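Local coordinates for dual specificity protein phosphatase 12 (Homo sapiens, PDB 4KI9) that removes phosphate from phosphotyrosine as well as phosphoserine and phosphothreonine residues of proteins, through the dual specificity phosphatase catalytic domain held in this chain, at residues Leu31-Glu36 with Val97-Ala102; Leu52-Leu57 with Thr62-His67; Phe103-Asp108 with Glu113-Lys118; Tyr144-Asp147 with Ile152-Gln155. The protein carries 2 engineered substitutions. One frame throughout, in Å; residues are numbered along the deposited sequence.

Contact 1. Residues Leu31-Glu36 with Val97-Ala102; sequences LTVDSE and VAIITA
I99 meets both L31 and V33, where strand 27-34 of the central sheet of the dual specificity phosphatase catalytic domain lies against helix 95-108, the helix that follows the phosphate-binding loop of this family. Along the helix segment, V97 comes first and turns its side chain from the strand; the other faces of the helix are covered by helices 112-122 and 130-141. I99 is the residue that crosses the gap, and it covers both partners with separate branches: CG2, placed anti to the backbone N, approaches CD1 of L31 at 4.2 Å, while CG1 meets CG1 of V33, the two side chains sliding past each other in opposite directions. The CA atoms of V33 and I99 are 8.2 Å apart, a spacing bridged by apolar side chains; no hydrogen bond joins the segments. T101 stays with its own helix: its OG1 and its N both donate to V97 O, from opposite faces of the carbonyl plane, the OG1 bond being 2.8 Å long. V33 has its side chain about 4 Å from those of R95, a substrate-binding residue, and S89, changed in this structure at the position predicted to form the phosphocysteine intermediate; V33 CG1 lies 4.0 Å from I99 CG1.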
# COMPACT_ATOMS: atom_id res chain seq x y z
N LEU A 31 5.26 -4.55 -5.31
CA LEU A 31 4.65 -3.25 -5.50
C LEU A 31 5.57 -2.23 -4.87
O LEU A 31 5.76 -2.22 -3.65
CB LEU A 31 3.27 -3.19 -4.84
CG LEU A 31 2.38 -1.99 -5.23
CD1 LEU A 31 0.94 -2.30 -4.83
CD2 LEU A 31 2.80 -0.68 -4.56
N THR A 32 6.14 -1.38 -5.71
CA THR A 32 6.96 -0.26 -5.27
C THR A 32 6.10 1.00 -5.19
O THR A 32 5.50 1.42 -6.18
CB THR A 32 8.12 -0.02 -6.25
OG1 THR A 32 8.91 -1.22 -6.37
CG2 THR A 32 8.99 1.14 -5.79
N VAL A 33 6.02 1.60 -4.01
CA VAL A 33 5.37 2.90 -3.87
C VAL A 33 6.42 3.86 -3.32
O VAL A 33 6.75 3.85 -2.14
CB VAL A 33 4.07 2.82 -3.00
CG1 VAL A 33 4.31 2.05 -1.69
CG2 VAL A 33 3.50 4.21 -2.74
N ASP A 34 6.98 4.68 -4.21
CA ASP A 34 8.19 5.41 -3.91
C ASP A 34 8.39 6.44 -5.02
O ASP A 34 7.59 6.50 -5.96
CB ASP A 34 9.36 4.42 -3.90
CG ASP A 34 10.47 4.81 -2.93
OD1 ASP A 34 10.61 6.01 -2.65
OD2 ASP A 34 11.20 3.91 -2.48
N SER A 35 9.44 7.24 -4.91
CA SER A 35 9.73 8.25 -5.93
C SER A 35 10.41 7.65 -7.16
O SER A 35 10.37 8.24 -8.24
CB SER A 35 10.60 9.36 -5.33
OG SER A 35 11.78 8.81 -4.77
N GLU A 36 11.02 6.48 -7.00
CA GLU A 36 11.74 5.84 -8.10
C GLU A 36 11.58 4.34 -8.01
O GLU A 36 11.31 3.82 -6.93
CB GLU A 36 13.24 6.19 -8.04
CG GLU A 36 13.93 5.61 -6.81
CD GLU A 36 15.43 5.86 -6.80
OE1 GLU A 36 16.17 4.96 -6.36
OE2 GLU A 36 15.85 6.96 -7.21
N VAL A 97 3.09 1.34 4.21
CA VAL A 97 2.14 1.13 5.29
C VAL A 97 0.71 1.52 4.90
O VAL A 97 -0.23 0.78 5.18
CB VAL A 97 2.58 1.91 6.57
CG1 VAL A 97 1.47 1.93 7.59
CG2 VAL A 97 3.84 1.27 7.16
N ALA A 98 0.55 2.67 4.25
CA ALA A 98 -0.76 3.08 3.74
C ALA A 98 -1.35 2.06 2.74
O ALA A 98 -2.54 1.71 2.80
CB ALA A 98 -0.68 4.46 3.11
N ILE A 99 -0.52 1.57 1.83
CA ILE A 99 -0.99 0.61 0.84
C ILE A 99 -1.43 -0.69 1.50
O ILE A 99 -2.48 -1.24 1.17
CB ILE A 99 0.10 0.30 -0.23
CG1 ILE A 99 0.40 1.54 -1.06
CG2 ILE A 99 -0.33 -0.85 -1.15
CD1 ILE A 99 -0.81 2.17 -1.73
N ILE A 100 -0.62 -1.21 2.41
CA ILE A 100 -0.98 -2.44 3.12
C ILE A 100 -2.30 -2.25 3.87
O ILE A 100 -3.19 -3.11 3.81
CB ILE A 100 0.11 -2.85 4.12
CG1 ILE A 100 1.37 -3.26 3.36
CG2 ILE A 100 -0.37 -4.02 4.99
CD1 ILE A 100 1.17 -4.51 2.52
N THR A 101 -2.42 -1.12 4.56
CA THR A 101 -3.63 -0.82 5.32
C THR A 101 -4.84 -0.82 4.39
O THR A 101 -5.88 -1.41 4.71
CB THR A 101 -3.52 0.50 6.09
OG1 THR A 101 -2.35 0.47 6.93
CG2 THR A 101 -4.76 0.73 6.98
N ALA A 102 -4.70 -0.19 3.22
CA ALA A 102 -5.80 -0.14 2.27
C ALA A 102 -6.20 -1.55 1.84
O ALA A 102 -7.38 -1.87 1.70
CB ALA A 102 -5.43 0.72 1.07

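Contact 2. Residues Leu52-Leu57 with Thr62-His67; sequences LFVPAL and TDLLSH
The two backbones converge from V54 and H67, whose CA atoms are 7.5 Å apart, to L57 and T62, at 6.2 Å, where the hydroxyl of T62 closes the gap. T62 OG1 donates to L57 O over 2.7 Å, reaching the carbonyl from above its plane, 46° out of it, with a C=O...donor angle of 119°. The first torsion (chi1 -64°) puts OG1 anti to the carbonyl carbon and CG2 anti to the backbone N, which lets CG2 rest 3.8 Å from CB of A56. An alanine here would lose both OG1 and CG2, and is likely to leave L57 O without this donor and the methyl of A56 less covered. The segments are the end of strand 50-55, at the edge of the sheet, and the loop leading to helix 68-80, near the substrate site: A56 O accepts from R95 NH1. A56 CB also meets CD2 of L64, at 3.9 Å. V54 CG1 lies obliquely to the H67 ring, nearest to H67 CB. Within the loop, D63 OD1 accepts from S66 N, an Asx motif, while D63 OD2 takes S66 OG on its syn side. One water donates to both P55 O and D63 O, the latter at 2.9 Å.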
# COMPACT_ATOMS: atom_id res chain seq x y z
N LEU A 52 4.37 -3.62 -9.85
CA LEU A 52 3.57 -2.42 -10.05
C LEU A 52 4.31 -1.27 -9.38
O LEU A 52 4.65 -1.33 -8.19
CB LEU A 52 2.17 -2.58 -9.44
CG LEU A 52 1.36 -1.28 -9.40
CD1 LEU A 52 1.07 -0.78 -10.80
CD2 LEU A 52 0.07 -1.47 -8.62
N PHE A 53 4.57 -0.23 -10.15
CA PHE A 53 5.19 0.96 -9.60
C PHE A 53 4.15 2.08 -9.42
O PHE A 53 3.48 2.46 -10.36
CB PHE A 53 6.34 1.42 -10.50
CG PHE A 53 6.91 2.76 -10.12
CD1 PHE A 53 6.98 3.79 -11.04
CD2 PHE A 53 7.39 2.98 -8.83
CE1 PHE A 53 7.51 5.03 -10.68
CE2 PHE A 53 7.90 4.21 -8.47
CZ PHE A 53 7.97 5.24 -9.39
N VAL A 54 4.03 2.59 -8.19
CA VAL A 54 3.10 3.67 -7.89
C VAL A 54 3.95 4.87 -7.46
O VAL A 54 4.43 4.91 -6.33
CB VAL A 54 2.10 3.27 -6.77
CG1 VAL A 54 1.25 4.47 -6.33
CG2 VAL A 54 1.18 2.09 -7.24
N PRO A 55 4.17 5.82 -8.38
CA PRO A 55 5.07 6.94 -8.08
C PRO A 55 4.40 7.86 -7.09
O PRO A 55 3.27 8.29 -7.31
CB PRO A 55 5.25 7.63 -9.44
CG PRO A 55 4.03 7.23 -10.23
CD PRO A 55 3.69 5.83 -9.77
N ALA A 56 5.09 8.13 -5.99
CA ALA A 56 4.51 8.90 -4.90
C ALA A 56 5.59 9.37 -3.95
O ALA A 56 6.51 8.63 -3.61
CB ALA A 56 3.49 8.06 -4.15
N LEU A 57 5.47 10.63 -3.53
CA LEU A 57 6.33 11.16 -2.49
C LEU A 57 5.64 10.95 -1.15
O LEU A 57 4.40 10.86 -1.08
CB LEU A 57 6.59 12.64 -2.72
CG LEU A 57 7.33 13.05 -4.00
CD1 LEU A 57 7.30 14.57 -4.17
CD2 LEU A 57 8.76 12.55 -3.99
N THR A 62 0.49 14.33 -1.25
CA THR A 62 0.51 13.26 -2.26
C THR A 62 -0.84 12.58 -2.32
O THR A 62 -1.40 12.20 -1.30
CB THR A 62 1.60 12.21 -1.97
OG1 THR A 62 2.89 12.82 -2.05
CG2 THR A 62 1.52 11.08 -2.97
N ASP A 63 -1.37 12.43 -3.54
CA ASP A 63 -2.62 11.72 -3.73
C ASP A 63 -2.35 10.23 -3.92
O ASP A 63 -2.10 9.78 -5.04
CB ASP A 63 -3.38 12.28 -4.94
CG ASP A 63 -4.68 11.53 -5.22
OD1 ASP A 63 -5.11 10.71 -4.38
OD2 ASP A 63 -5.30 11.78 -6.27
N LEU A 64 -2.41 9.48 -2.83
CA LEU A 64 -2.36 8.02 -2.89
C LEU A 64 -3.75 7.46 -3.15
O LEU A 64 -3.91 6.40 -3.78
CB LEU A 64 -1.83 7.44 -1.59
CG LEU A 64 -0.35 7.07 -1.45
CD1 LEU A 64 -0.23 6.13 -0.29
CD2 LEU A 64 0.19 6.43 -2.72
N LEU A 65 -4.76 8.16 -2.63
CA LEU A 65 -6.15 7.69 -2.69
C LEU A 65 -6.58 7.22 -4.08
O LEU A 65 -7.21 6.17 -4.21
CB LEU A 65 -7.11 8.79 -2.20
CG LEU A 65 -8.61 8.50 -2.26
CD1 LEU A 65 -8.96 7.23 -1.48
CD2 LEU A 65 -9.40 9.68 -1.67
N SER A 66 -6.22 7.99 -5.11
CA SER A 66 -6.63 7.71 -6.47
C SER A 66 -6.02 6.41 -7.01
O SER A 66 -6.56 5.82 -7.95
CB SER A 66 -6.27 8.89 -7.39
OG SER A 66 -7.00 10.05 -7.01
N HIS A 67 -4.92 5.97 -6.41
CA HIS A 67 -4.21 4.75 -6.84
C HIS A 67 -4.52 3.50 -6.02
O HIS A 67 -4.01 2.41 -6.33
CB HIS A 67 -2.70 4.99 -6.82
CG HIS A 67 -2.27 6.14 -7.66
ND1 HIS A 67 -2.23 7.43 -7.18
CD2 HIS A 67 -1.93 6.22 -8.97
CE1 HIS A 67 -1.84 8.25 -8.14
NE2 HIS A 67 -1.65 7.53 -9.24
O HOH W 1 0.54 9.01 -6.08
O HOH W 2 4.00 12.29 -5.25

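Contact 3. Residues Phe103-Asp108 with Glu113-Lys118; sequences FLMKTD and EKAYEK
F103 O, five residues before the D108 that faces K118 across the contact, is gripped by two donors of a single residue: T107 N at 3.0 Å and T107 OG1 at 2.7 Å reach it from opposite faces of its carbonyl plane. The hydroxyl is tilted 30° from that plane, and the same threonine lays its CG2 over one face of the F103 ring, toward the rim. Between the segments there is no hydrogen bond, and the meeting is mainly apolar. A115 sets its methyl against two neighbours on the other helix, M105 CG at 3.7 Å and L104 CB at 4.0 Å, and the CA atoms of M105 and A115 come within 5.9 Å. These are two consecutive helices of the catalytic domain, 95-108 and 112-122, joined by a short turn and packed at an angle: the axes of the two segments pass 9.0 Å apart with 126° between their directions. The small A115 at the point of nearest backbones is consistent with that approach. For M105, CG is anti to the carbonyl carbon (chi1 -70°), which places this methylene, rather than the sulfur, against A115; farther out the chain bends at chi3 and the side chain also touches Q140 of helix 130-141. Both exposed, D108 OD1 and K118 NZ lie 4.2 Å apart, too far for a salt bridge, and any attraction would probably be modest.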
# COMPACT_ATOMS: atom_id res chain seq x y z
N PHE A 103 -5.20 -2.39 1.63
CA PHE A 103 -5.47 -3.77 1.23
C PHE A 103 -6.23 -4.54 2.31
O PHE A 103 -7.19 -5.26 2.04
CB PHE A 103 -4.16 -4.49 0.94
CG PHE A 103 -4.33 -5.95 0.66
CD1 PHE A 103 -4.65 -6.39 -0.63
CD2 PHE A 103 -4.17 -6.88 1.67
CE1 PHE A 103 -4.80 -7.74 -0.88
CE2 PHE A 103 -4.33 -8.22 1.43
CZ PHE A 103 -4.65 -8.65 0.14
N LEU A 104 -5.78 -4.39 3.55
CA LEU A 104 -6.45 -5.01 4.68
C LEU A 104 -7.86 -4.47 4.80
O LEU A 104 -8.79 -5.24 4.98
CB LEU A 104 -5.67 -4.76 5.97
CG LEU A 104 -4.32 -5.45 6.09
CD1 LEU A 104 -3.66 -5.15 7.43
CD2 LEU A 104 -4.47 -6.98 5.88
N MET A 105 -8.02 -3.16 4.66
CA MET A 105 -9.35 -2.54 4.69
C MET A 105 -10.30 -3.13 3.65
O MET A 105 -11.42 -3.54 3.97
CB MET A 105 -9.24 -1.02 4.49
CG MET A 105 -8.61 -0.26 5.66
SD MET A 105 -8.28 1.46 5.26
CE MET A 105 -9.94 2.06 4.98
N LYS A 106 -9.87 -3.16 2.40
CA LYS A 106 -10.76 -3.59 1.32
C LYS A 106 -11.05 -5.09 1.35
O LYS A 106 -12.21 -5.49 1.22
CB LYS A 106 -10.22 -3.15 -0.04
CG LYS A 106 -11.21 -3.37 -1.18
CD LYS A 106 -10.72 -2.77 -2.49
CE LYS A 106 -11.87 -2.73 -3.50
NZ LYS A 106 -11.57 -1.91 -4.69
N THR A 107 -10.03 -5.92 1.52
CA THR A 107 -10.24 -7.37 1.53
C THR A 107 -11.11 -7.83 2.70
O THR A 107 -12.03 -8.63 2.53
CB THR A 107 -8.93 -8.18 1.50
OG1 THR A 107 -8.07 -7.77 2.57
CG2 THR A 107 -8.21 -7.99 0.18
N ASP A 108 -10.83 -7.29 3.89
CA ASP A 108 -11.56 -7.68 5.08
C ASP A 108 -12.78 -6.80 5.38
O ASP A 108 -13.51 -7.07 6.33
CB ASP A 108 -10.63 -7.64 6.30
CG ASP A 108 -9.49 -8.63 6.21
OD1 ASP A 108 -8.52 -8.48 6.98
OD2 ASP A 108 -9.56 -9.54 5.36
N GLU A 113 -9.25 2.43 11.22
CA GLU A 113 -8.60 2.40 12.52
C GLU A 113 -8.28 0.97 12.92
O GLU A 113 -7.21 0.71 13.48
CB GLU A 113 -9.46 3.09 13.59
CG GLU A 113 -9.68 4.57 13.34
CD GLU A 113 -8.46 5.42 13.70
OE1 GLU A 113 -7.45 4.85 14.16
OE2 GLU A 113 -8.53 6.66 13.53
N LYS A 114 -9.18 0.04 12.63
CA LYS A 114 -8.94 -1.37 12.94
C LYS A 114 -7.80 -1.98 12.11
O LYS A 114 -6.98 -2.72 12.64
CB LYS A 114 -10.23 -2.19 12.80
CG LYS A 114 -11.22 -1.98 13.94
CD LYS A 114 -12.59 -2.53 13.58
CE LYS A 114 -13.66 -2.08 14.56
NZ LYS A 114 -15.02 -2.16 13.94
N ALA A 115 -7.76 -1.68 10.82
CA ALA A 115 -6.71 -2.22 9.96
C ALA A 115 -5.35 -1.66 10.34
O ALA A 115 -4.37 -2.39 10.44
CB ALA A 115 -7.01 -1.92 8.49
N TYR A 116 -5.29 -0.36 10.58
CA TYR A 116 -4.03 0.31 10.88
C TYR A 116 -3.51 -0.18 12.24
O TYR A 116 -2.31 -0.33 12.44
CB TYR A 116 -4.26 1.82 10.89
CG TYR A 116 -3.01 2.66 10.93
CD1 TYR A 116 -1.79 2.17 10.45
CD2 TYR A 116 -3.04 3.94 11.45
CE1 TYR A 116 -0.64 2.96 10.49
CE2 TYR A 116 -1.91 4.73 11.49
CZ TYR A 116 -0.71 4.24 11.01
OH TYR A 116 0.40 5.04 11.07
N GLU A 117 -4.43 -0.44 13.16
CA GLU A 117 -4.08 -0.95 14.49
C GLU A 117 -3.35 -2.29 14.37
O GLU A 117 -2.39 -2.55 15.09
CB GLU A 117 -5.35 -1.09 15.34
CG GLU A 117 -5.16 -1.76 16.69
CD GLU A 117 -6.49 -2.11 17.33
OE1 GLU A 117 -7.41 -1.26 17.30
OE2 GLU A 117 -6.63 -3.24 17.84
N LYS A 118 -3.80 -3.12 13.43
CA LYS A 118 -3.16 -4.41 13.18
C LYS A 118 -1.72 -4.25 12.72
O LYS A 118 -0.83 -4.98 13.17
CB LYS A 118 -3.94 -5.20 12.14
CG LYS A 118 -5.15 -5.93 12.68
CD LYS A 118 -5.87 -6.70 11.58
CE LYS A 118 -6.94 -7.62 12.16
NZ LYS A 118 -7.91 -8.10 11.14

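Contact 4. Residues Tyr144-Asp147 with Ile152-Gln155; sequences YEVD and IYKQ
Y153 carries this contact, meeting V146 with its ring and D147 with its CB. CG of Y153 stands anti to the backbone N (chi1 -174°), which sends the ring across from helix 151-160 past the loop. V146 crosses it obliquely: its CG1 branch lies 3.8 Å from CE2 and 4.0 Å from CD2 of Y153, so one methyl meets the CD2-CE2 part of the ring at a slant. The valine owes this to its own first torsion (chi1 -176°), which turns CG1 anti to the backbone N and leaves CG2 beside that nitrogen. D147 takes part through its backbone: its carbonyl O comes 3.2 Å from CB of Y153 and 3.9 Å from CG, at an oblique position relative to the ring. No hydrogen bond joins the two segments directly.

The arrangement lies at the C-terminal end of the catalytic domain construct, away from the annotated sites, where a loop leads into helix 151-160. S150, directly before that helix, has its OG bonded to Y153 N, three residues on, which is consistent with S150 as the N-cap of the helix; the same OG is bonded to D147 O, while D147 OD2 accepts from S149 N. At the far end of the ring the Y153 hydroxyl is bonded to S66 OG, which fixes the tip of the tyrosine against the loop before helix 68-80. The backbone N of V146 donates to D69 OD1.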
# COMPACT_ATOMS: atom_id res chain seq x y z
N TYR A 144 -14.80 1.49 0.68
CA TYR A 144 -13.55 0.80 0.36
C TYR A 144 -13.37 0.70 -1.14
O TYR A 144 -13.04 -0.36 -1.68
CB TYR A 144 -13.49 -0.60 1.01
CG TYR A 144 -13.79 -0.58 2.48
CD1 TYR A 144 -12.88 -0.04 3.38
CD2 TYR A 144 -14.99 -1.08 2.99
CE1 TYR A 144 -13.16 -0.01 4.74
CE2 TYR A 144 -15.27 -1.05 4.34
CZ TYR A 144 -14.36 -0.52 5.21
OH TYR A 144 -14.63 -0.49 6.56
N GLU A 145 -13.59 1.82 -1.81
CA GLU A 145 -13.48 1.92 -3.26
C GLU A 145 -13.04 3.34 -3.59
O GLU A 145 -13.26 4.23 -2.78
CB GLU A 145 -14.85 1.72 -3.90
CG GLU A 145 -14.99 0.44 -4.66
CD GLU A 145 -16.30 0.38 -5.43
OE1 GLU A 145 -17.07 1.37 -5.33
OE2 GLU A 145 -16.55 -0.63 -6.12
N VAL A 146 -12.43 3.54 -4.75
CA VAL A 146 -12.19 4.89 -5.24
C VAL A 146 -13.34 5.18 -6.20
O VAL A 146 -13.25 4.88 -7.39
CB VAL A 146 -10.85 5.02 -6.01
CG1 VAL A 146 -10.62 6.47 -6.42
CG2 VAL A 146 -9.67 4.50 -5.18
N ASP A 147 -14.42 5.74 -5.68
CA ASP A 147 -15.60 6.03 -6.49
C ASP A 147 -15.49 7.43 -7.09
O ASP A 147 -15.78 8.42 -6.42
CB ASP A 147 -16.85 5.88 -5.60
CG ASP A 147 -18.15 6.22 -6.32
OD1 ASP A 147 -19.20 6.14 -5.66
OD2 ASP A 147 -18.13 6.58 -7.52
N ILE A 152 -17.69 12.79 -2.36
CA ILE A 152 -16.49 12.71 -1.53
C ILE A 152 -15.22 12.79 -2.38
O ILE A 152 -14.30 13.54 -2.06
CB ILE A 152 -16.45 11.42 -0.68
CG1 ILE A 152 -17.46 11.50 0.46
CG2 ILE A 152 -15.06 11.19 -0.08
CD1 ILE A 152 -17.58 10.20 1.20
N TYR A 153 -15.18 12.02 -3.46
CA TYR A 153 -14.00 12.03 -4.34
C TYR A 153 -13.84 13.35 -5.06
O TYR A 153 -12.73 13.89 -5.17
CB TYR A 153 -14.04 10.88 -5.37
CG TYR A 153 -12.75 10.79 -6.16
CD1 TYR A 153 -12.68 11.26 -7.47
CD2 TYR A 153 -11.59 10.28 -5.58
CE1 TYR A 153 -11.49 11.20 -8.19
CE2 TYR A 153 -10.40 10.22 -6.29
CZ TYR A 153 -10.35 10.67 -7.59
OH TYR A 153 -9.17 10.63 -8.30
N LYS A 154 -14.95 13.90 -5.55
CA LYS A 154 -14.87 15.16 -6.28
C LYS A 154 -14.36 16.27 -5.37
O LYS A 154 -13.50 17.05 -5.77
CB LYS A 154 -16.21 15.51 -6.92
CG LYS A 154 -16.60 14.57 -8.06
CD LYS A 154 -18.05 14.74 -8.46
CE LYS A 154 -18.40 13.76 -9.56
NZ LYS A 154 -19.87 13.69 -9.80
N GLN A 155 -14.89 16.35 -4.15
CA GLN A 155 -14.45 17.39 -3.22
C GLN A 155 -12.97 17.24 -2.90
O GLN A 155 -12.23 18.21 -2.83
CB GLN A 155 -15.29 17.38 -1.94
CG GLN A 155 -14.96 18.52 -1.01
CD GLN A 155 -15.40 19.87 -1.56
OE1 GLN A 155 -16.24 19.94 -2.46
NE2 GLN A 155 -14.84 20.95 -1.02

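Contacts 1 and 2 share the central sheet: strands 27-34 and 50-55 are parallel neighbours, paired by T32 O with V54 N at 2.8 Å and T32 N with L52 O at 2.9 Å, and contact 2 is nested inside the loop closed by contact 1. Both lie by the substrate site, the side chain of A56 being about 4 Å from that of R95. Contacts 1 and 3 use successive turns of helix 95-108, with centres about 14 Å apart, and touch where T101 CG2 lies 3.8 Å from A115 CB. Contact 4 sits at the surface, its centre about 15 Å from that of contact 2, yet Y153 OH reaches S66 OG at 2.6 Å, and Y144 packs on K106 of contact 3.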